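Local coordinates for protein amino Transferase (Eubacterium rectale, PDB 3ELE) that probably transfers amino groups between amino acids and keto acids, using bound pyridoxal-5'-phosphate as cofactor, as class I and II aminotransferases do, at residues Y38-G43 with P387-I392; V67-Y72 with F292-V297; S74-G77 with T81-A84; K353-L358 with Y393-K398. One frame throughout, in Å; residues are numbered along the deposited sequence. Where two conformers were deposited one is given.

Interaction 1. Residues Y38-G43 with P387-I392; sequences YDFSIG and PAFEKI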
loop_
_atom_site.group_PDB
_atom_site.type_symbol
_atom_site.label_atom_id
_atom_site.label_comp_id
_atom_site.label_asym_id
_atom_site.label_seq_id
_atom_site.Cartn_x
_atom_site.Cartn_y
_atom_site.Cartn_z
ATOM N N TYR A 38 -11.013 -29.305 -13.830
ATOM C CA TYR A 38 -12.143 -28.524 -13.318
ATOM C C TYR A 38 -11.701 -27.766 -12.082
ATOM O O TYR A 38 -11.917 -28.174 -10.928
ATOM C CB TYR A 38 -13.343 -29.447 -13.114
ATOM C CG TYR A 38 -13.519 -30.344 -14.337
ATOM C CD1 TYR A 38 -13.965 -29.821 -15.543
ATOM C CD2 TYR A 38 -13.181 -31.700 -14.293
ATOM C CE1 TYR A 38 -14.102 -30.643 -16.705
ATOM C CE2 TYR A 38 -13.330 -32.552 -15.452
ATOM C CZ TYR A 38 -13.781 -32.009 -16.649
ATOM O OH TYR A 38 -13.923 -32.842 -17.775
ATOM N N ASP A 39 -11.072 -26.630 -12.369
ATOM C CA ASP A 39 -10.503 -25.758 -11.361
ATOM C C ASP A 39 -11.487 -24.726 -10.833
ATOM O O ASP A 39 -11.768 -23.716 -11.506
ATOM C CB ASP A 39 -9.260 -25.073 -11.943
ATOM C CG ASP A 39 -8.557 -24.168 -10.963
ATOM O OD1 ASP A 39 -8.782 -24.264 -9.725
ATOM O OD2 ASP A 39 -7.747 -23.349 -11.471
ATOM N N PHE A 40 -11.972 -24.985 -9.607
ATOM C CA PHE A 40 -12.845 -24.080 -8.873
ATOM C C PHE A 40 -12.133 -23.518 -7.634
ATOM O O PHE A 40 -12.811 -23.114 -6.690
ATOM C CB PHE A 40 -14.119 -24.807 -8.401
ATOM C CG PHE A 40 -14.863 -25.533 -9.483
ATOM C CD1 PHE A 40 -15.829 -24.884 -10.256
ATOM C CD2 PHE A 40 -14.649 -26.889 -9.686
ATOM C CE1 PHE A 40 -16.536 -25.573 -11.233
ATOM C CE2 PHE A 40 -15.343 -27.584 -10.671
ATOM C CZ PHE A 40 -16.289 -26.926 -11.439
ATOM N N SER A 41 -10.795 -23.430 -7.646
ATOM C CA SER A 41 -10.012 -23.008 -6.466
ATOM C C SER A 41 -9.894 -21.487 -6.200
ATOM O O SER A 41 -10.621 -20.968 -5.367
ATOM C CB SER A 41 -8.619 -23.663 -6.479
ATOM O OG SER A 41 -7.825 -23.164 -7.543
ATOM N N ILE A 42 -8.992 -20.785 -6.890
ATOM C CA ILE A 42 -8.745 -19.344 -6.623
ATOM C C ILE A 42 -9.920 -18.429 -7.031
ATOM O O ILE A 42 -10.513 -18.614 -8.094
ATOM C CB ILE A 42 -7.374 -18.819 -7.215
ATOM C CG1 ILE A 42 -7.314 -18.908 -8.746
ATOM C CG2 ILE A 42 -6.182 -19.587 -6.580
ATOM C CD1 ILE A 42 -5.969 -18.413 -9.336
ATOM N N GLY A 43 -10.231 -17.460 -6.164
ATOM C CA GLY A 43 -11.340 -16.530 -6.350
ATOM C C GLY A 43 -11.037 -15.232 -7.077
ATOM O O GLY A 43 -11.306 -14.154 -6.537
ATOM N N PRO A 387 -20.047 -34.744 -15.295
ATOM C CA PRO A 387 -19.693 -36.164 -15.214
ATOM C C PRO A 387 -18.626 -36.510 -14.156
ATOM O O PRO A 387 -18.728 -37.561 -13.537
ATOM C CB PRO A 387 -19.196 -36.476 -16.638
ATOM C CG PRO A 387 -19.952 -35.516 -17.486
ATOM C CD PRO A 387 -19.955 -34.255 -16.684
ATOM N N ALA A 388 -17.643 -35.635 -13.931
ATOM C CA ALA A 388 -16.634 -35.876 -12.875
ATOM C C ALA A 388 -17.288 -35.739 -11.484
ATOM O O ALA A 388 -17.054 -36.579 -10.620
ATOM C CB ALA A 388 -15.425 -34.966 -13.035
ATOM N N PHE A 389 -18.104 -34.694 -11.288
ATOM C CA PHE A 389 -18.917 -34.537 -10.060
ATOM C C PHE A 389 -19.815 -35.746 -9.760
ATOM O O PHE A 389 -19.927 -36.163 -8.603
ATOM C CB PHE A 389 -19.784 -33.272 -10.096
ATOM C CG PHE A 389 -19.044 -32.031 -9.697
ATOM C CD1 PHE A 389 -18.597 -31.878 -8.381
ATOM C CD2 PHE A 389 -18.811 -31.003 -10.612
ATOM C CE1 PHE A 389 -17.917 -30.728 -7.984
ATOM C CE2 PHE A 389 -18.117 -29.838 -10.224
ATOM C CZ PHE A 389 -17.673 -29.701 -8.918
ATOM N N GLU A 390 -20.437 -36.282 -10.805
ATOM C CA GLU A 390 -21.271 -37.472 -10.723
ATOM C C GLU A 390 -20.446 -38.694 -10.293
ATOM O O GLU A 390 -20.907 -39.495 -9.477
ATOM C CB GLU A 390 -21.937 -37.722 -12.091
ATOM C CG GLU A 390 -22.938 -38.857 -12.174
ATOM C CD GLU A 390 -23.535 -38.998 -13.582
ATOM O OE1 GLU A 390 -22.811 -38.819 -14.597
ATOM O OE2 GLU A 390 -24.734 -39.314 -13.670
ATOM N N LYS A 391 -19.237 -38.829 -10.851
ATOM C CA LYS A 391 -18.336 -39.947 -10.515
ATOM C C LYS A 391 -17.830 -39.833 -9.071
ATOM O O LYS A 391 -17.744 -40.844 -8.369
ATOM C CB LYS A 391 -17.171 -40.026 -11.505
ATOM C CG LYS A 391 -16.313 -41.274 -11.355
ATOM C CD LYS A 391 -15.403 -41.464 -12.557
ATOM C CE LYS A 391 -14.465 -42.649 -12.363
ATOM N NZ LYS A 391 -13.606 -42.908 -13.570
ATOM N N ILE A 392 -17.507 -38.610 -8.638
ATOM C CA ILE A 392 -17.088 -38.355 -7.244
ATOM C C ILE A 392 -18.208 -38.807 -6.276
ATOM O O ILE A 392 -17.946 -39.548 -5.333
ATOM C CB ILE A 392 -16.732 -36.867 -6.989
ATOM C CG1 ILE A 392 -15.471 -36.457 -7.756
ATOM C CG2 ILE A 392 -16.519 -36.599 -5.490
ATOM C CD1 ILE A 392 -15.362 -34.945 -7.944
#

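Interaction 2. Residues V67-Y72 with F292-V297; sequences VALHGY and FQKMIV. With PLP (pyridoxal-5'-phosphate), chain H.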
loop_
_atom_site.group_PDB
_atom_site.type_symbol
_atom_site.label_atom_id
_atom_site.label_comp_id
_atom_site.label_asym_id
_atom_site.label_seq_id
_atom_site.Cartn_x
_atom_site.Cartn_y
_atom_site.Cartn_z
ATOM N N VAL A 67 1.546 16.185 -15.374
ATOM C CA VAL A 67 2.100 16.421 -14.014
ATOM C C VAL A 67 1.004 16.240 -12.936
ATOM O O VAL A 67 1.218 15.555 -11.912
ATOM C CB VAL A 67 2.744 17.825 -13.856
ATOM C CG1 VAL A 67 3.105 18.095 -12.387
ATOM C CG2 VAL A 67 3.965 17.964 -14.738
ATOM N N ALA A 68 -0.152 16.853 -13.202
ATOM C CA ALA A 68 -1.323 16.794 -12.329
ATOM C C ALA A 68 -1.927 15.381 -12.272
ATOM O O ALA A 68 -2.251 14.903 -11.188
ATOM C CB ALA A 68 -2.367 17.819 -12.791
ATOM N N LEU A 69 -2.071 14.728 -13.431
ATOM C CA LEU A 69 -2.575 13.337 -13.519
ATOM C C LEU A 69 -1.754 12.366 -12.659
ATOM O O LEU A 69 -2.299 11.651 -11.810
ATOM C CB LEU A 69 -2.557 12.838 -14.976
ATOM C CG LEU A 69 -3.065 11.424 -15.302
ATOM C CD1 LEU A 69 -4.474 11.174 -14.768
ATOM C CD2 LEU A 69 -2.998 11.181 -16.809
ATOM N N HIS A 70 -0.434 12.404 -12.835
ATOM C CA HIS A 70 0.471 11.458 -12.153
ATOM C C HIS A 70 1.017 11.873 -10.790
ATOM O O HIS A 70 1.735 11.090 -10.180
ATOM C CB HIS A 70 1.623 11.087 -13.097
ATOM C CG HIS A 70 1.156 10.493 -14.386
ATOM N ND1 HIS A 70 0.463 9.308 -14.438
ATOM C CD2 HIS A 70 1.284 10.913 -15.665
ATOM C CE1 HIS A 70 0.181 9.023 -15.695
ATOM N NE2 HIS A 70 0.672 9.978 -16.460
ATOM N N GLY A 71 0.657 13.065 -10.310
ATOM C CA GLY A 71 1.186 13.601 -9.062
ATOM C C GLY A 71 0.563 13.017 -7.821
ATOM O O GLY A 71 -0.468 12.355 -7.898
ATOM N N TYR A 72 1.183 13.268 -6.673
ATOM C CA TYR A 72 0.605 12.857 -5.389
ATOM C C TYR A 72 -0.739 13.573 -5.199
ATOM O O TYR A 72 -0.872 14.750 -5.546
ATOM C CB TYR A 72 1.450 13.289 -4.171
ATOM C CG TYR A 72 2.839 12.725 -4.045
ATOM C CD1 TYR A 72 3.034 11.371 -3.789
ATOM C CD2 TYR A 72 3.969 13.554 -4.114
ATOM C CE1 TYR A 72 4.324 10.828 -3.645
ATOM C CE2 TYR A 72 5.280 13.020 -3.968
ATOM C CZ TYR A 72 5.434 11.643 -3.726
ATOM O OH TYR A 72 6.680 11.079 -3.568
ATOM N N PHE A 292 -6.198 6.062 -11.039
ATOM C CA PHE A 292 -7.426 5.344 -10.642
ATOM C C PHE A 292 -8.375 6.196 -9.801
ATOM O O PHE A 292 -9.580 6.076 -9.972
ATOM C CB PHE A 292 -7.108 3.972 -10.040
ATOM C CG PHE A 292 -6.333 3.091 -10.987
ATOM C CD1 PHE A 292 -6.901 2.671 -12.188
ATOM C CD2 PHE A 292 -5.031 2.714 -10.723
ATOM C CE1 PHE A 292 -6.165 1.888 -13.089
ATOM C CE2 PHE A 292 -4.298 1.924 -11.617
ATOM C CZ PHE A 292 -4.856 1.527 -12.786
ATOM N N GLN A 293 -7.857 7.071 -8.937
ATOM C CA GLN A 293 -8.717 8.027 -8.212
ATOM C C GLN A 293 -9.496 8.914 -9.175
ATOM O O GLN A 293 -10.701 9.081 -9.017
ATOM C CB GLN A 293 -7.929 8.941 -7.273
ATOM C CG GLN A 293 -7.289 8.253 -6.073
ATOM C CD GLN A 293 -6.819 9.255 -5.030
ATOM O OE1 GLN A 293 -7.581 10.135 -4.638
ATOM N NE2 GLN A 293 -5.572 9.112 -4.556
ATOM N N LYS A 294 -8.795 9.461 -10.176
ATOM C CA LYS A 294 -9.403 10.343 -11.172
ATOM C C LYS A 294 -10.393 9.581 -12.064
ATOM O O LYS A 294 -11.453 10.112 -12.396
ATOM C CB LYS A 294 -8.335 11.126 -11.956
ATOM C CG LYS A 294 -7.464 12.002 -11.006
ATOM C CD LYS A 294 -6.489 12.892 -11.730
ATOM C CE LYS A 294 -5.270 13.255 -10.884
ATOM N NZ LYS A 294 -5.540 13.686 -9.480
HETATM N N MSE A 295 -10.060 8.331 -12.393
HETATM C CA MSE A 295 -10.932 7.461 -13.206
HETATM C C MSE A 295 -12.251 7.119 -12.484
HETATM O O MSE A 295 -13.316 7.096 -13.115
HETATM C CB MSE A 295 -10.167 6.183 -13.628
HETATM C CG MSE A 295 -10.971 5.089 -14.350
HETATM SE SE MSE A 295 -11.984 3.878 -13.198
HETATM C CE MSE A 295 -10.558 3.092 -12.196
ATOM N N ILE A 296 -12.169 6.827 -11.180
ATOM C CA ILE A 296 -13.344 6.462 -10.346
ATOM C C ILE A 296 -14.452 7.544 -10.327
ATOM O O ILE A 296 -15.638 7.206 -10.196
ATOM C CB ILE A 296 -12.914 5.984 -8.879
ATOM C CG1 ILE A 296 -12.740 4.455 -8.811
ATOM C CG2 ILE A 296 -13.919 6.332 -7.803
ATOM C CD1 ILE A 296 -11.421 3.990 -9.182
ATOM N N VAL A 297 -14.062 8.814 -10.494
ATOM C CA VAL A 297 -14.992 9.948 -10.560
ATOM C C VAL A 297 -16.089 9.724 -11.616
ATOM O O VAL A 297 -17.251 10.059 -11.370
ATOM C CB VAL A 297 -14.238 11.291 -10.846
ATOM C CG1 VAL A 297 -15.213 12.483 -11.053
ATOM C CG2 VAL A 297 -13.267 11.594 -9.729
HETATM N N1 PLP H . 12.884 8.830 0.111
HETATM C C2 PLP H . 13.170 10.194 0.004
HETATM C C2A PLP H . 14.511 10.676 0.422
HETATM C C3 PLP H . 12.206 11.074 -0.513
HETATM O O3 PLP H . 12.498 12.403 -0.646
HETATM C C4 PLP H . 10.941 10.573 -0.905
HETATM C C4A PLP H . 9.896 11.558 -1.381
HETATM O O4A PLP H . 8.954 11.862 -0.641
HETATM C C5 PLP H . 10.682 9.174 -0.784
HETATM C C6 PLP H . 11.662 8.305 -0.261
HETATM C C5A PLP H . 9.355 8.555 -1.150
HETATM O O4P PLP H . 9.182 8.276 -2.518
HETATM P P PLP H . 7.828 7.477 -2.937
HETATM O O1P PLP H . 8.077 6.628 -4.155
HETATM O O2P PLP H . 6.780 8.503 -3.236
HETATM O O3P PLP H . 7.349 6.624 -1.798
HETATM O O HOH W 1 -2.568 14.185 -8.546
#

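Interaction 3. Residues S74-G77 with T81-A84; sequences SAQG and TRAA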
loop_
_atom_site.group_PDB
_atom_site.type_symbol
_atom_site.label_atom_id
_atom_site.label_comp_id
_atom_site.label_asym_id
_atom_site.label_seq_id
_atom_site.Cartn_x
_atom_site.Cartn_y
_atom_site.Cartn_z
ATOM N N SER A 74 -3.638 14.251 -2.009
ATOM C CA SER A 74 -3.519 14.323 -0.541
ATOM C C SER A 74 -3.513 12.870 -0.001
ATOM O O SER A 74 -3.881 11.910 -0.732
ATOM C CB SER A 74 -4.707 15.081 0.049
ATOM O OG SER A 74 -5.920 14.398 -0.273
ATOM N N ALA A 75 -3.112 12.702 1.258
ATOM C CA ALA A 75 -3.082 11.376 1.908
ATOM C C ALA A 75 -4.421 10.619 1.812
ATOM O O ALA A 75 -4.447 9.425 1.476
ATOM C CB ALA A 75 -2.676 11.509 3.373
ATOM N N GLN A 76 -5.505 11.344 2.088
ATOM C CA GLN A 76 -6.858 10.808 2.072
ATOM C C GLN A 76 -7.482 10.660 0.696
ATOM O O GLN A 76 -8.512 10.026 0.598
ATOM C CB GLN A 76 -7.810 11.600 3.000
ATOM C CG GLN A 76 -8.162 13.068 2.626
ATOM C CD GLN A 76 -7.193 14.108 3.180
ATOM O OE1 GLN A 76 -5.980 13.905 3.204
ATOM N NE2 GLN A 76 -7.730 15.236 3.595
ATOM N N GLY A 77 -6.867 11.250 -0.338
ATOM C CA GLY A 77 -7.305 11.164 -1.726
ATOM C C GLY A 77 -7.872 12.480 -2.207
ATOM O O GLY A 77 -8.204 13.345 -1.387
ATOM N N THR A 81 -12.678 12.851 -6.010
ATOM C CA THR A 81 -12.895 11.416 -5.930
ATOM C C THR A 81 -13.786 11.085 -4.722
ATOM O O THR A 81 -14.796 10.392 -4.868
ATOM C CB THR A 81 -11.568 10.657 -5.907
ATOM O OG1 THR A 81 -10.890 10.930 -7.146
ATOM C CG2 THR A 81 -11.795 9.135 -5.743
ATOM N N ARG A 82 -13.410 11.596 -3.554
ATOM C CA ARG A 82 -14.178 11.395 -2.323
ATOM C C ARG A 82 -15.606 11.969 -2.421
ATOM O O ARG A 82 -16.570 11.296 -2.014
ATOM C CB ARG A 82 -13.423 11.975 -1.126
ATOM C CG ARG A 82 -12.184 11.185 -0.819
ATOM C CD ARG A 82 -11.430 11.701 0.342
ATOM N NE ARG A 82 -10.778 12.989 0.081
ATOM C CZ ARG A 82 -10.991 14.146 0.726
ATOM N NH1 ARG A 82 -11.850 14.270 1.725
ATOM N NH2 ARG A 82 -10.300 15.219 0.361
ATOM N N ALA A 83 -15.723 13.182 -2.980
ATOM C CA ALA A 83 -17.029 13.847 -3.227
ATOM C C ALA A 83 -17.952 13.007 -4.106
ATOM O O ALA A 83 -19.104 12.819 -3.758
ATOM C CB ALA A 83 -16.835 15.244 -3.846
ATOM N N ALA A 84 -17.416 12.481 -5.212
ATOM C CA ALA A 84 -18.143 11.599 -6.156
ATOM C C ALA A 84 -18.676 10.310 -5.513
ATOM O O ALA A 84 -19.780 9.866 -5.852
ATOM C CB ALA A 84 -17.255 11.239 -7.344
#

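Interaction 4. Residues K353-L358 with Y393-K398; sequences KEEDVL and YKKYNK. With EDO (1,2-ethanediol), chain G.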
loop_
_atom_site.group_PDB
_atom_site.type_symbol
_atom_site.label_atom_id
_atom_site.label_comp_id
_atom_site.label_asym_id
_atom_site.label_seq_id
_atom_site.Cartn_x
_atom_site.Cartn_y
_atom_site.Cartn_z
ATOM N N LYS A 353 -10.106 -34.543 -6.183
ATOM C CA LYS A 353 -8.813 -34.442 -6.905
ATOM C C LYS A 353 -8.550 -35.652 -7.828
ATOM O O LYS A 353 -7.967 -35.478 -8.896
ATOM C CB LYS A 353 -7.638 -34.257 -5.921
ATOM C CG LYS A 353 -6.713 -33.125 -6.238
ATOM C CD LYS A 353 -5.634 -33.040 -5.178
ATOM C CE LYS A 353 -4.946 -31.707 -5.154
ATOM N NZ LYS A 353 -3.881 -31.679 -4.100
ATOM N N GLU A 354 -9.015 -36.852 -7.444
ATOM C CA GLU A 354 -8.888 -38.066 -8.289
ATOM C C GLU A 354 -9.567 -37.949 -9.668
ATOM O O GLU A 354 -9.228 -38.724 -10.576
ATOM C CB GLU A 354 -9.464 -39.326 -7.606
ATOM C CG GLU A 354 -8.832 -39.752 -6.277
ATOM C CD GLU A 354 -9.426 -41.058 -5.699
ATOM O OE1 GLU A 354 -10.539 -41.476 -6.091
ATOM O OE2 GLU A 354 -8.769 -41.676 -4.832
ATOM N N GLU A 355 -10.556 -37.056 -9.799
ATOM C CA GLU A 355 -11.276 -36.808 -11.064
ATOM C C GLU A 355 -11.016 -35.396 -11.599
ATOM O O GLU A 355 -11.801 -34.876 -12.405
ATOM C CB GLU A 355 -12.793 -37.024 -10.868
ATOM C CG GLU A 355 -13.184 -38.349 -10.193
ATOM C CD GLU A 355 -12.598 -39.573 -10.879
ATOM O OE1 GLU A 355 -12.518 -39.575 -12.127
ATOM O OE2 GLU A 355 -12.225 -40.534 -10.167
ATOM N N ASP A 356 -9.905 -34.797 -11.155
ATOM C CA ASP A 356 -9.461 -33.459 -11.554
ATOM C C ASP A 356 -10.427 -32.305 -11.257
ATOM O O ASP A 356 -10.447 -31.298 -11.977
ATOM C CB ASP A 356 -8.976 -33.475 -13.018
ATOM C CG ASP A 356 -7.693 -34.256 -13.194
ATOM O OD1 ASP A 356 -6.680 -33.841 -12.584
ATOM O OD2 ASP A 356 -7.687 -35.239 -13.974
ATOM N N VAL A 357 -11.179 -32.449 -10.158
ATOM C CA VAL A 357 -12.059 -31.411 -9.643
ATOM C C VAL A 357 -11.294 -30.786 -8.490
ATOM O O VAL A 357 -11.043 -31.452 -7.476
ATOM C CB VAL A 357 -13.421 -31.972 -9.196
ATOM C CG1 VAL A 357 -14.255 -30.887 -8.507
ATOM C CG2 VAL A 357 -14.172 -32.555 -10.423
ATOM N N LEU A 358 -10.936 -29.511 -8.649
ATOM C CA LEU A 358 -10.141 -28.779 -7.693
ATOM C C LEU A 358 -11.051 -27.849 -6.871
ATOM O O LEU A 358 -11.421 -26.759 -7.295
ATOM C CB LEU A 358 -8.992 -28.039 -8.399
ATOM C CG LEU A 358 -8.241 -28.833 -9.488
ATOM C CD1 LEU A 358 -7.070 -28.031 -10.028
ATOM C CD2 LEU A 358 -7.753 -30.165 -8.977
ATOM N N TYR A 393 -19.434 -38.367 -6.559
ATOM C CA TYR A 393 -20.634 -38.721 -5.789
ATOM C C TYR A 393 -20.797 -40.243 -5.653
ATOM O O TYR A 393 -21.022 -40.748 -4.551
ATOM C CB TYR A 393 -21.880 -38.121 -6.448
ATOM C CG TYR A 393 -23.083 -38.171 -5.556
ATOM C CD1 TYR A 393 -23.283 -37.176 -4.596
ATOM C CD2 TYR A 393 -24.014 -39.213 -5.648
ATOM C CE1 TYR A 393 -24.370 -37.198 -3.760
ATOM C CE2 TYR A 393 -25.126 -39.243 -4.804
ATOM C CZ TYR A 393 -25.278 -38.218 -3.864
ATOM O OH TYR A 393 -26.338 -38.200 -3.023
ATOM N N LYS A 394 -20.679 -40.934 -6.792
ATOM C CA LYS A 394 -20.692 -42.409 -6.885
ATOM C C LYS A 394 -19.675 -43.136 -5.991
ATOM O O LYS A 394 -19.951 -44.261 -5.579
ATOM C CB LYS A 394 -20.500 -42.912 -8.336
ATOM C CG LYS A 394 -21.767 -43.341 -9.076
ATOM C CD LYS A 394 -22.615 -42.210 -9.622
ATOM C CE LYS A 394 -23.790 -42.782 -10.427
ATOM N NZ LYS A 394 -24.612 -41.728 -11.091
ATOM N N LYS A 395 -18.510 -42.526 -5.738
ATOM C CA LYS A 395 -17.483 -43.108 -4.833
ATOM C C LYS A 395 -18.037 -43.347 -3.426
ATOM O O LYS A 395 -17.667 -44.320 -2.777
ATOM C CB LYS A 395 -16.238 -42.207 -4.687
ATOM C CG LYS A 395 -15.435 -41.919 -5.971
ATOM C CD LYS A 395 -14.319 -40.882 -5.698
ATOM C CE LYS A 395 -13.568 -40.471 -6.968
ATOM N NZ LYS A 395 -12.800 -41.569 -7.591
ATOM N N TYR A 396 -18.893 -42.424 -2.977
ATOM C CA TYR A 396 -19.538 -42.456 -1.667
ATOM C C TYR A 396 -20.879 -43.163 -1.659
ATOM O O TYR A 396 -21.205 -43.833 -0.683
ATOM C CB TYR A 396 -19.744 -41.028 -1.155
ATOM C CG TYR A 396 -18.454 -40.333 -0.826
ATOM C CD1 TYR A 396 -17.918 -40.408 0.463
ATOM C CD2 TYR A 396 -17.749 -39.613 -1.797
ATOM C CE1 TYR A 396 -16.736 -39.774 0.782
ATOM C CE2 TYR A 396 -16.550 -38.970 -1.484
ATOM C CZ TYR A 396 -16.050 -39.053 -0.191
ATOM O OH TYR A 396 -14.875 -38.430 0.152
ATOM N N ASN A 397 -21.645 -42.993 -2.737
ATOM C CA ASN A 397 -22.999 -43.540 -2.882
ATOM C C ASN A 397 -23.043 -44.526 -4.049
ATOM O O ASN A 397 -23.359 -44.174 -5.191
ATOM C CB ASN A 397 -23.973 -42.376 -3.053
ATOM C CG ASN A 397 -23.879 -41.391 -1.902
ATOM O OD1 ASN A 397 -24.367 -41.661 -0.814
ATOM N ND2 ASN A 397 -23.220 -40.257 -2.134
ATOM N N LYS A 398 -22.689 -45.768 -3.731
ATOM C CA LYS A 398 -22.632 -46.859 -4.702
ATOM C C LYS A 398 -24.024 -47.399 -4.987
ATOM O O LYS A 398 -25.004 -47.083 -4.308
ATOM C CB LYS A 398 -21.686 -47.956 -4.189
ATOM C CG LYS A 398 -20.205 -47.487 -4.152
ATOM C CD LYS A 398 -19.495 -47.801 -2.830
ATOM C CE LYS A 398 -20.039 -46.910 -1.695
ATOM N NZ LYS A 398 -19.291 -47.030 -0.411
ATOM O OXT LYS A 398 -24.203 -48.150 -5.935
HETATM C C1 EDO G . -6.093 -38.375 -11.114
HETATM O O1 EDO G . -6.591 -39.715 -11.055
HETATM C C2 EDO G . -4.576 -38.398 -11.078
HETATM O O2 EDO G . -4.103 -37.194 -10.473
#

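Interaction 1. Residues Y38-G43 with P387-I392
Ala388 is the first residue of 387-392 to touch 38-43. Its CB lies 4.0 Å from CE2 of Tyr38, at a slant to the ring. Val357 and Glu355 also touch this methyl. Phe389 follows and reaches farther. Its CG stands anti to its own carbonyl carbon (chi1 -82°), and the far end of the ring reaches Phe40. The two phenyl side chains approach from opposite directions. CE2 of Phe389 is 3.6 Å from CE2 of Phe40, and CZ of Phe40 meets the Phe389 ring at its edge. The pair is oblique, with planes inclined by 47° and centroids 5.5 Å apart. Both rings are buried. Next to Phe40, Asp39 OD1 closes an Asx turn by accepting from Ser41 N at 3.0 Å. Ser41 OG reaches the same oxygen, on its syn lone pair. The contact lays the C-terminal helix 379-396 beside the short parallel pair of strands 38-39 and 357-358, in a fold of the class I and II aminotransferase family. The helix backbone is anchored separately, since Phe389 O accepts a hydrogen bond from Tyr325 OH. Val357, from the neighbouring strand, touches Phe389 and, a turn after Ala388, Ile392 as well.

Interaction 2. Residues V67-Y72 with F292-V297
Water 1 joins the two segments. It is placed to donate to Ala68 O at 2.8 Å and to Gly71 O at 2.9 Å, but it cannot serve every acceptor near it at once. It accepts from Lys294 NZ at 3.2 Å. Lys294 has a stronger partner as well, a salt bridge from NZ to Asp78. The lysine chain runs out extended and turns only at its last torsion (chi4 -46°). CE then lies 3.5 Å from Ala68 O, against the carbonyl oxygens of Ala68 and Leu69. Farther back, CD of Lys294 packs against CD1 of Leu69 at 4.0 Å, the two side chains crossing at a slant. Leu60 of helix 51-63 touches both. Leu69 CG also covers one face of the His70 ring, whose two nitrogens bond to Glu255 and Asn54 of the second subunit. Tyr72 takes part in a different site, that of a cofactor held largely by that subunit. Its OH donates to O2P of the pyridoxal-5'-phosphate at 2.6 Å, with the oxygen at the ring edge and in its plane. A phenylalanine here would probably leave O2P without this donor and weaken the hold on the phosphate. The cofactor is also bonded to Ser245, Ser247, Tyr220 and Asn183 of the second subunit, so the site is built across the dimer interface. The lysine ammonium is probably compensated mainly by Asp78, and through the water it links Gly71, next to Tyr72, to helix 290-296.

Interaction 3. Residues S74-G77 with T81-A84
Residues 74-77 form a type I beta turn, closed by Gly77 N to Ser74 O at 3.1 Å, and the helix carrying Arg82 starts just beyond it. Gly77 has a positive phi, and at its backbone angles a side chain would collide with the carbonyl oxygen of Gln76. Arg82 turns back to the end of the turn. Its chain is extended at chi2 and bends at chi3 (-70°), which brings the guanidinium beside Gly77 O. NE donates to that oxygen at 3.0 Å. The nitrogen sits well above the carbonyl plane, and the oxygen is tilted slightly from the guanidinium plane. NH2 adds a weak second bond to the same oxygen at 3.3 Å. One carbonyl thus receives two N-H groups from one side chain, which limits rotation of the guanidinium. Gln76 covers a face of that group. Its CG lies 3.6 Å from CZ of Arg82, over the centre. The first torsion of Gln76 (chi1 67°) sets CG between its backbone N and carbonyl carbon and so lays it over the guanidinium. The amide plane is turned 51° from the guanidinium, so the two flat groups do not stack. Arg82 CD also touches Gln76 O at 3.4 Å. The remaining nitrogen, NH1, makes a salt bridge to Asp100. The arginine therefore fastens the loop between helices 66-70 and 79-93 to the start of the latter. Leu102 and Met104 of strand 102-105, an outer strand, within this chain, of the large mixed sheet, pack on Arg82, while Thr81 OG1 bonds to Gln293 O in helix 290-296.

Interaction 4. Residues K353-L358 with Y393-K398
Lys395 NZ is gripped by two carboxylates. It donates to Glu354 OE1 at 2.7 Å and to Glu355 OE2 at 2.8 Å, both salt bridges. The lysine chain is extended until its last torsion (chi4 -65°), where it bends and sets the ammonium between the two acids. Glu354 OE1 is met nearly in line with its C-O bond. Glu355 OE2 is met on its anti side, slightly out of the carboxylate plane, and the two side chains approach from opposite directions. This is the close part of the contact. Lys395 CE follows the ammonium in, 3.3 Å from Glu354 OE1. The outer side is loose. Glu354 is exposed, and its backbone O takes a bond from a 1,2-ethanediol probably left by the crystallisation liquor. Glu355 is more sheltered and also packs on Ile392. The acids lie on the turn after helix 345-353, where a Schellman motif ends that helix with Asp356 at positive phi. A methionine in place of Lys395 would probably leave two neighbouring carboxylates without their shared positive partner. One lysine alone would not balance two acids; the long, weak pairs of Glu354 with Lys351 and Glu355 with Lys391 may supply the rest.

How the interactions relate
The four contacts form two clusters far apart. Interactions 1 and 4 have centres about 9 Å apart. Both use helix 379-396, and strands 38-39 and 357-358 are neighbours in one small parallel sheet. Their segments alternate along the chain, so the C-terminal helix is tied to both strand regions. Interactions 2 and 3 are about 10 Å apart by centre. Interaction 3 is nested within the loop closed by interaction 2, and helices 66-70 and 79-93 follow each other. The centres of interactions 1 and 2 are about 42 Å apart. Interaction 4 lies across the chain's centre from interactions 2 and 3. The second cluster borders a cofactor site shared with the second subunit.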